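Local structure of toxin RelG (Mycobacterium tuberculosis, 3G5O) at the interface of chains B and A. The protein acts as the toxin of a type II toxin-antitoxin pair, an RNase that preferentially cuts at the 3'-end of purine ribonucleotides and is neutralised by the antitoxin RelF. Sequence-based numbering; all coordinates share one arbitrary frame. Chains: chain A, Uncharacterized protein Rv2866; chain B, Uncharacterized protein Rv2865.

The interface of chains B and A. Residues chain B 92-93; chain A 27, 30-31, 38.
B:Phe93 and B:Glu92 of the antitoxin RelF meet A:Arg27, A:Leu30, A:His31 and A:Leu38 of RelG, a toxin of the RelE family. The two antitoxin residues end helix 86-93. They lie against toxin helices 24-30 and 35-45 and A:His31, just past the first of these. RelF is known to bind and neutralise RelG, and this patch is one part of their interface.

The polar contacts centre on the carboxylate of B:Glu92. Its CG is anti to the backbone N (chi1 175°) and the chain is extended beyond CG, which carries the carboxylate out to the toxin. Each oxygen takes a different donor. OE1 forms a salt bridge and hydrogen bond with the guanidinium NH1 of A:Arg27 at 3.0 Å. NH1 reaches OE1 on the syn side, but out of the carboxylate plane. The carboxylate and guanidinium planes stand 81° apart, so the pair is not a flat two-pronged one. A bend at chi3 (66°) of A:Arg27 turns its end toward the acid. OE2 accepts a hydrogen bond from the imidazole NE2 of A:His31, also 3.0 Å long. This donor comes from above the carboxylate plane, while OE2 sits at the edge of the imidazole, in the ring plane. Bonds to both oxygens would limit rotation of the carboxylate.

The apolar contacts centre on the ring of B:Phe93. Its rim atom CE1 sits over the centre of the imidazole face of A:His31, 3.4 Å from CE1 of that ring. The methylene CG of A:Arg27 lies at the phenyl edge, in plane, 3.9 Å from CE2. A:Leu30 comes over one phenyl face near its outer rim, with CB 3.7 Å from CZ and the methyl CD1 3.7 Å from CE2. A:Leu38 comes over the same face, toward the CB end; its CD1 lies above the CG-CD1 rim, while its CD2 flanks that rim, 3.6 Å from CD1 of B:Phe93. The other face carries CG of B:Glu92.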
loop_
_atom_site.group_PDB
_atom_site.type_symbol
_atom_site.label_atom_id
_atom_site.label_comp_id
_atom_site.label_asym_id
_atom_site.label_seq_id
_atom_site.Cartn_x
_atom_site.Cartn_y
_atom_site.Cartn_z
ATOM N N GLU B 92 -6.532 -24.460 24.847
ATOM C CA GLU B 92 -6.900 -23.193 25.506
ATOM C C GLU B 92 -8.191 -22.567 24.938
ATOM O O GLU B 92 -8.968 -21.935 25.669
ATOM C CB GLU B 92 -5.764 -22.171 25.404
ATOM C CG GLU B 92 -6.091 -20.785 25.947
ATOM C CD GLU B 92 -4.932 -19.824 25.783
ATOM O OE1 GLU B 92 -3.908 -20.245 25.201
ATOM O OE2 GLU B 92 -5.020 -18.656 26.223
ATOM N N PHE B 93 -8.401 -22.701 23.630
ATOM C CA PHE B 93 -9.519 -21.999 23.012
ATOM C C PHE B 93 -10.737 -22.880 22.773
ATOM O O PHE B 93 -11.740 -22.388 22.270
ATOM C CB PHE B 93 -9.078 -21.278 21.722
ATOM C CG PHE B 93 -8.215 -20.079 21.978
ATOM C CD1 PHE B 93 -8.785 -18.875 22.389
ATOM C CD2 PHE B 93 -6.843 -20.152 21.839
ATOM C CE1 PHE B 93 -7.986 -17.765 22.636
ATOM C CE2 PHE B 93 -6.043 -19.047 22.095
ATOM C CZ PHE B 93 -6.613 -17.848 22.493
ATOM N N ARG A 27 -1.470 -14.789 19.997
ATOM C CA ARG A 27 -2.440 -15.385 20.907
ATOM C C ARG A 27 -3.381 -14.334 21.538
ATOM O O ARG A 27 -4.572 -14.576 21.637
ATOM C CB ARG A 27 -1.751 -16.253 21.970
ATOM C CG ARG A 27 -2.764 -17.093 22.783
ATOM C CD ARG A 27 -2.099 -17.972 23.828
ATOM N NE ARG A 27 -1.470 -17.182 24.869
ATOM C CZ ARG A 27 -1.197 -17.620 26.099
ATOM N NH1 ARG A 27 -1.516 -18.851 26.476
ATOM N NH2 ARG A 27 -0.582 -16.810 26.953
ATOM N N LEU A 30 -5.969 -13.632 19.101
ATOM C CA LEU A 30 -6.981 -14.707 19.081
ATOM C C LEU A 30 -8.088 -14.507 20.094
ATOM O O LEU A 30 -9.253 -14.772 19.792
ATOM C CB LEU A 30 -6.344 -16.078 19.298
ATOM C CG LEU A 30 -5.570 -16.689 18.126
ATOM C CD1 LEU A 30 -5.024 -18.052 18.645
ATOM C CD2 LEU A 30 -6.409 -16.929 16.899
ATOM N N HIS A 31 -7.724 -13.992 21.277
ATOM C CA HIS A 31 -8.676 -13.741 22.351
ATOM C C HIS A 31 -9.696 -12.685 22.025
ATOM O O HIS A 31 -10.724 -12.617 22.695
ATOM C CB HIS A 31 -7.968 -13.377 23.671
ATOM C CG HIS A 31 -7.563 -14.568 24.483
ATOM N ND1 HIS A 31 -8.478 -15.370 25.138
ATOM C CD2 HIS A 31 -6.344 -15.107 24.730
ATOM C CE1 HIS A 31 -7.837 -16.354 25.754
ATOM N NE2 HIS A 31 -6.538 -16.211 25.527
ATOM N N LEU A 38 -12.547 -17.337 15.499
ATOM C CA LEU A 38 -11.480 -18.017 16.253
ATOM C C LEU A 38 -11.319 -19.469 15.802
ATOM O O LEU A 38 -10.224 -19.904 15.465
ATOM C CB LEU A 38 -11.760 -17.912 17.753
ATOM C CG LEU A 38 -10.986 -18.843 18.687
ATOM C CD1 LEU A 38 -9.522 -18.487 18.631
ATOM C CD2 LEU A 38 -11.566 -18.625 20.086
#